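Local structure of dual specificity phosphatase 28 (Homo sapiens, 5Y15) at residues K125-A133 and R158-F167; S51-E59 and Q75-G83. The protein hydrolyses a synthetic aryl phosphate in vitro but dephosphorylates phosphotyrosine and phosphothreonine only very weakly and phosphoserine not at all. The protein carries 2 engineered substitutions. All blocks are in the same frame, centred on the assembly; numbering follows the deposited sequence.

Contact 1: K125-A133 and R158-F167. With PO4 (phosphate ion), chain C.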
# COMPACT_ATOMS: atom_id res chain seq x y z
N LYS A 125 15.86 5.17 -3.67
CA LYS A 125 17.04 5.89 -3.20
C LYS A 125 17.49 6.92 -4.23
O LYS A 125 17.47 8.13 -3.98
CB LYS A 125 18.16 4.91 -2.87
CG LYS A 125 19.38 5.56 -2.22
CD LYS A 125 20.47 4.51 -2.13
CE LYS A 125 21.84 5.13 -2.13
NZ LYS A 125 22.84 4.04 -2.15
N ASN A 126 17.87 6.45 -5.42
CA ASN A 126 18.39 7.31 -6.47
C ASN A 126 17.28 7.98 -7.30
O ASN A 126 17.58 8.91 -8.06
CB ASN A 126 19.35 6.51 -7.36
CG ASN A 126 20.56 5.98 -6.57
OD1 ASN A 126 21.06 6.67 -5.68
ND2 ASN A 126 21.04 4.78 -6.89
N GLY A 127 16.04 7.51 -7.22
CA GLY A 127 14.98 8.08 -8.05
C GLY A 127 15.23 7.84 -9.52
O GLY A 127 14.95 8.71 -10.36
N ARG A 128 15.72 6.65 -9.86
CA ARG A 128 16.13 6.31 -11.21
C ARG A 128 15.67 4.94 -11.68
O ARG A 128 15.30 4.81 -12.85
CB ARG A 128 17.66 6.41 -11.30
CG ARG A 128 18.32 5.63 -12.40
CD ARG A 128 19.84 5.82 -12.34
NE ARG A 128 20.53 4.84 -11.51
CZ ARG A 128 21.28 5.14 -10.45
NH1 ARG A 128 21.44 6.42 -10.10
NH2 ARG A 128 21.88 4.18 -9.76
N SER A 129 15.60 3.93 -10.81
CA SER A 129 15.27 2.58 -11.25
C SER A 129 13.95 2.08 -10.65
O SER A 129 12.94 1.98 -11.34
CB SER A 129 16.42 1.64 -10.90
OG SER A 129 16.22 0.35 -11.45
N ARG A 130 13.97 1.72 -9.36
CA ARG A 130 12.80 1.13 -8.73
C ARG A 130 11.56 2.02 -8.86
O ARG A 130 10.48 1.54 -9.24
CB ARG A 130 13.10 0.82 -7.26
CG ARG A 130 13.95 -0.45 -7.12
CD ARG A 130 14.51 -0.63 -5.71
NE ARG A 130 15.33 0.51 -5.31
CZ ARG A 130 16.02 0.58 -4.17
NH1 ARG A 130 16.01 -0.42 -3.28
NH2 ARG A 130 16.73 1.68 -3.93
N SER A 131 11.69 3.29 -8.49
CA SER A 131 10.56 4.20 -8.52
C SER A 131 10.14 4.51 -9.95
O SER A 131 8.95 4.70 -10.21
CB SER A 131 10.91 5.47 -7.76
OG SER A 131 12.05 6.06 -8.37
N ALA A 132 11.09 4.51 -10.88
CA ALA A 132 10.73 4.76 -12.27
C ALA A 132 9.96 3.58 -12.83
O ALA A 132 9.01 3.77 -13.61
CB ALA A 132 11.98 5.02 -13.11
N ALA A 133 10.36 2.37 -12.45
CA ALA A 133 9.65 1.17 -12.89
C ALA A 133 8.23 1.16 -12.35
O ALA A 133 7.29 0.86 -13.10
CB ALA A 133 10.40 -0.08 -12.45
N ARG A 158 11.75 12.75 -15.51
CA ARG A 158 12.99 12.47 -14.79
C ARG A 158 14.02 11.96 -15.79
O ARG A 158 13.99 10.77 -16.15
CB ARG A 158 12.75 11.46 -13.67
CG ARG A 158 13.97 11.11 -12.85
CD ARG A 158 14.09 12.02 -11.63
NE ARG A 158 15.06 11.51 -10.66
CZ ARG A 158 15.78 12.27 -9.84
NH1 ARG A 158 15.68 13.59 -9.86
NH2 ARG A 158 16.61 11.69 -8.99
N PRO A 159 14.89 12.83 -16.30
CA PRO A 159 15.82 12.40 -17.36
C PRO A 159 16.73 11.25 -16.96
O PRO A 159 17.10 10.45 -17.82
CB PRO A 159 16.62 13.67 -17.67
CG PRO A 159 15.66 14.77 -17.31
CD PRO A 159 14.90 14.29 -16.11
N VAL A 160 17.12 11.16 -15.69
CA VAL A 160 17.99 10.07 -15.29
C VAL A 160 17.26 8.73 -15.23
O VAL A 160 17.92 7.69 -15.12
CB VAL A 160 18.67 10.38 -13.94
CG1 VAL A 160 19.27 11.78 -14.00
CG2 VAL A 160 17.69 10.24 -12.78
N ALA A 161 15.93 8.74 -15.29
CA ALA A 161 15.14 7.52 -15.13
C ALA A 161 15.70 6.39 -15.97
O ALA A 161 15.95 6.55 -17.17
CB ALA A 161 13.68 7.75 -15.48
N GLU A 162 15.88 5.23 -15.33
CA GLU A 162 16.42 4.03 -15.93
C GLU A 162 16.15 2.80 -15.08
O GLU A 162 16.96 2.46 -14.21
CB GLU A 162 17.93 4.13 -16.14
CG GLU A 162 18.41 3.05 -17.07
CD GLU A 162 19.81 3.26 -17.55
OE1 GLU A 162 20.65 3.72 -16.75
OE2 GLU A 162 20.07 2.94 -18.73
N PRO A 163 15.03 2.10 -15.28
CA PRO A 163 14.85 0.81 -14.63
C PRO A 163 15.98 -0.10 -15.04
O PRO A 163 16.38 -0.11 -16.20
CB PRO A 163 13.51 0.31 -15.21
CG PRO A 163 12.77 1.58 -15.53
CD PRO A 163 13.85 2.48 -16.09
N ASN A 164 16.50 -0.88 -14.08
CA ASN A 164 17.60 -1.78 -14.39
C ASN A 164 17.11 -2.84 -15.37
O ASN A 164 15.90 -3.01 -15.55
CB ASN A 164 18.22 -2.37 -13.11
CG ASN A 164 17.38 -3.46 -12.44
OD1 ASN A 164 17.00 -4.45 -13.06
ND2 ASN A 164 17.15 -3.31 -11.14
N PRO A 165 18.02 -3.53 -16.07
CA PRO A 165 17.56 -4.42 -17.15
C PRO A 165 16.59 -5.48 -16.70
O PRO A 165 15.69 -5.86 -17.47
CB PRO A 165 18.86 -5.05 -17.66
CG PRO A 165 19.88 -4.08 -17.30
CD PRO A 165 19.48 -3.52 -15.99
N GLY A 166 16.71 -5.96 -15.46
CA GLY A 166 15.76 -6.94 -14.98
C GLY A 166 14.39 -6.33 -14.80
O GLY A 166 13.38 -6.93 -15.20
N PHE A 167 14.33 -5.13 -14.22
CA PHE A 167 13.05 -4.44 -14.10
C PHE A 167 12.46 -4.14 -15.48
O PHE A 167 11.24 -4.25 -15.66
CB PHE A 167 13.21 -3.15 -13.33
CG PHE A 167 13.59 -3.33 -11.89
CD1 PHE A 167 13.47 -4.56 -11.27
CD2 PHE A 167 14.04 -2.25 -11.15
CE1 PHE A 167 13.80 -4.70 -9.94
CE2 PHE A 167 14.39 -2.39 -9.82
CZ PHE A 167 14.27 -3.61 -9.22
P PO4 C . 16.97 3.44 -7.47
O1 PO4 C . 16.09 4.56 -8.03
O2 PO4 C . 18.23 3.28 -8.30
O3 PO4 C . 16.21 2.16 -7.59
O4 PO4 C . 17.27 3.88 -6.05
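Arg158 grips two successive backbone carbonyls of 125-133 with one edge of its guanidinium: NE donates to Gly127 O over 2.8 Å at an N-H...O angle of 165°, and NH2 donates to Asn126 O over 3.1 Å. Both acceptors lie in the guanidinium plane, and a bend at chi2 of an otherwise stretched chain turns that edge toward them; NH2 also bonds Val36 O. A type I turn from Arg158 to Ala161 follows, in which Val160 O sits 3.4 Å from Arg128 CG. Ala161 CB rests on Ala132 CB, and Glu162 N bonds Arg128 O at 2.6 Å, nearly straight at 168°.

The carbonyls bound here belong to the phosphate-binding loop of the C-X5-R signature, closed by Arg130 and begun by Ser124, which stands in this structure at the position inferred to carry the phosphocysteine. The amides of Asn126, Arg128, Ser129 and Arg130 all donate to a phosphate ion, probably from the crystallisation liquor. Arg130 adds NE to O3 and NH2 to O4, while its NH1 donates to Val91 O, so all three nitrogens are engaged.

Further on, Pro163 packs against Ala133. Asn164 N donates to Ser129 OG at 2.9 Å, and both side chains also bond Asp93. With chi1 at 75°, the Asn164 amide folds back: OD1 caps the next helix by accepting from Phe167 N, and ND2 lies 3.1 Å above one face of the Phe167 ring, offset toward the rim. That ring meets Arg130 CG obliquely through CE2 at 3.4 Å.

Contact 2: S51-E59 and Q75-G83. Engineered in segment 75-83: Gln80 (natural residue Arg).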
# COMPACT_ATOMS: atom_id res chain seq x y z
N SER A 51 13.58 10.91 -5.26
CA SER A 51 14.76 10.22 -4.75
C SER A 51 14.70 10.22 -3.24
O SER A 51 13.71 10.64 -2.65
CB SER A 51 16.06 10.91 -5.20
OG SER A 51 16.06 12.25 -4.76
N ALA A 52 15.78 9.72 -2.61
CA ALA A 52 15.89 9.67 -1.16
C ALA A 52 15.42 10.97 -0.53
O ALA A 52 14.81 10.98 0.54
CB ALA A 52 17.33 9.35 -0.71
N ARG A 53 15.72 12.09 -1.19
CA ARG A 53 15.37 13.38 -0.61
C ARG A 53 13.86 13.63 -0.61
O ARG A 53 13.39 14.46 0.17
CB ARG A 53 16.11 14.47 -1.38
CG ARG A 53 17.58 14.08 -1.60
CD ARG A 53 18.37 14.21 -0.30
NE ARG A 53 19.78 13.83 -0.38
CZ ARG A 53 20.81 14.68 -0.27
NH1 ARG A 53 20.61 15.97 -0.07
NH2 ARG A 53 22.06 14.23 -0.34
N ALA A 54 13.10 12.88 -1.42
CA ALA A 54 11.67 13.15 -1.59
C ALA A 54 10.89 12.97 -0.29
O ALA A 54 10.08 13.83 0.08
CB ALA A 54 11.08 12.25 -2.67
N ALA A 55 11.11 11.87 0.42
CA ALA A 55 10.32 11.61 1.62
C ALA A 55 10.61 12.63 2.71
O ALA A 55 9.78 12.80 3.62
CB ALA A 55 10.57 10.20 2.13
N GLY A 56 11.75 13.33 2.63
CA GLY A 56 12.19 14.37 3.53
C GLY A 56 11.79 15.77 3.12
O GLY A 56 12.28 16.74 3.72
N ALA A 57 10.98 15.93 2.08
CA ALA A 57 10.42 17.23 1.69
C ALA A 57 8.95 17.35 2.11
O ALA A 57 8.09 17.63 1.28
CB ALA A 57 10.58 17.45 0.19
N GLU A 58 8.66 17.14 3.40
CA GLU A 58 7.30 17.06 3.93
C GLU A 58 6.34 18.16 3.46
O GLU A 58 5.15 17.90 3.26
CB GLU A 58 7.33 17.06 5.47
CG GLU A 58 7.90 15.79 6.10
CD GLU A 58 9.43 15.74 6.13
OE1 GLU A 58 10.00 15.06 7.02
OE2 GLU A 58 10.05 16.39 5.26
N GLU A 59 6.85 19.38 3.27
CA GLU A 59 5.96 20.48 2.91
C GLU A 59 5.63 20.48 1.42
O GLU A 59 4.52 20.86 1.04
CB GLU A 59 6.57 21.82 3.34
CG GLU A 59 5.82 23.09 2.85
CD GLU A 59 4.46 23.32 3.53
OE1 GLU A 59 3.44 22.76 3.05
OE2 GLU A 59 4.41 24.07 4.54
N GLN A 75 15.41 -0.77 2.45
CA GLN A 75 16.11 -0.13 3.55
C GLN A 75 15.98 1.37 3.55
O GLN A 75 16.54 2.00 4.45
CB GLN A 75 17.62 -0.42 3.48
CG GLN A 75 18.05 -1.87 3.39
CD GLN A 75 17.53 -2.71 4.52
OE1 GLN A 75 17.16 -2.19 5.58
NE2 GLN A 75 17.51 -4.02 4.32
N GLN A 76 15.12 1.98 2.66
CA GLN A 76 15.08 3.43 2.76
C GLN A 76 13.99 3.84 3.72
O GLN A 76 12.98 3.14 3.85
CB GLN A 76 14.84 4.10 1.39
CG GLN A 76 15.93 3.84 0.35
CD GLN A 76 17.23 4.57 0.67
OE1 GLN A 76 17.24 5.75 1.02
NE2 GLN A 76 18.35 3.85 0.56
N PRO A 77 14.22 4.89 4.50
CA PRO A 77 13.25 5.29 5.51
C PRO A 77 12.00 5.88 4.88
O PRO A 77 12.06 6.64 3.91
CB PRO A 77 14.02 6.33 6.34
CG PRO A 77 15.02 6.88 5.37
CD PRO A 77 15.46 5.68 4.58
N GLY A 78 10.86 5.56 5.49
CA GLY A 78 9.57 6.02 5.03
C GLY A 78 9.43 7.52 5.12
O GLY A 78 10.28 8.22 5.67
N PRO A 79 8.34 8.05 4.56
CA PRO A 79 8.17 9.50 4.60
C PRO A 79 8.10 9.97 6.03
O PRO A 79 7.21 9.60 6.80
CB PRO A 79 6.85 9.72 3.85
CG PRO A 79 6.08 8.46 4.13
CD PRO A 79 7.14 7.37 4.05
N GLN A 80 9.09 10.76 6.42
CA GLN A 80 9.02 11.39 7.73
C GLN A 80 7.79 12.29 7.84
O GLN A 80 7.52 12.82 8.93
CB GLN A 80 10.33 12.14 8.01
CG GLN A 80 11.59 11.23 8.08
CD GLN A 80 12.75 11.72 7.20
OE1 GLN A 80 12.58 11.93 5.99
NE2 GLN A 80 13.93 11.87 7.80
N ALA A 81 7.04 12.45 6.74
CA ALA A 81 5.75 13.15 6.75
C ALA A 81 4.71 12.37 7.54
O ALA A 81 4.50 11.17 7.28
CB ALA A 81 5.25 13.38 5.33
N PRO A 82 4.03 13.00 8.50
CA PRO A 82 3.11 12.29 9.38
C PRO A 82 1.70 12.23 8.83
O PRO A 82 1.28 13.05 8.00
CB PRO A 82 3.15 13.15 10.65
CG PRO A 82 3.31 14.56 10.10
CD PRO A 82 4.11 14.44 8.81
N GLY A 83 0.97 11.19 9.25
CA GLY A 83 -0.40 10.99 8.82
C GLY A 83 -0.59 10.52 7.40
O GLY A 83 -1.73 10.26 7.00
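Ala55 CB presses on the backbone of Pro79, 3.5 Å from its CA, while its distance to Pro79 CB is 4.1 Å. The methyl points at the loop; both residues are buried, and each also touches Tyr123 of strand 119-123, whose hydroxyl bonds Pro77 O. The second close place is at the start of helix 58-63, just after the N-cap position Ala57. Here Glu58 lays its CG 3.5 Å from Ala81 CA and 3.7 Å from Ala81 CB, so the aliphatic part of an acidic residue does the packing. The bend at chi2 (81°) directs the carboxylate back over Gln80; its exact placement is doubtful, since OE2 is modelled too near Gly56.

The solvent side is made by exposed residues. Gln80, an engineered residue (Arg in the natural sequence), brings OE1 to 3.5 Å from Gly56 CA, both residues being exposed, and at the other end Gln76 OE1 comes no nearer than 4.0 Å to Ala52 CB. The backbone of Gln76 is held elsewhere, its O by Asn71 and Arg88 and its N by Ser73. The contact joins the turn after strand 47-50 to the proline-rich loop between strands 66-71 and 85-88. With no hydrogen bond passing between 51-59 and 75-83, their mutual fit rests on van der Waals packing, the polar ends of Glu58 and Gln80 making no hydrogen bond across it.

The chain runs through contact 2 (51-59, then 75-83) before contact 1 (125-133, then 158-167), and their centres lie 18 Å apart. They share one sheet: 51-59, 75-83 and 125-133 follow strands 47-50, 66-71 and 119-123, which run parallel, so all three segments issue from the same end of it. The contacts meet where Lys125 O lies 2.7 Å from Ala52 N, a probable hydrogen bond, and where Lys125 CG packs at 3.4 Å on Gln76 NE2. Contact 2 therefore adjoins the phosphate loop at Lys125, while 158-167 runs alongside it from Asn126 to Arg130, within one catalytic domain.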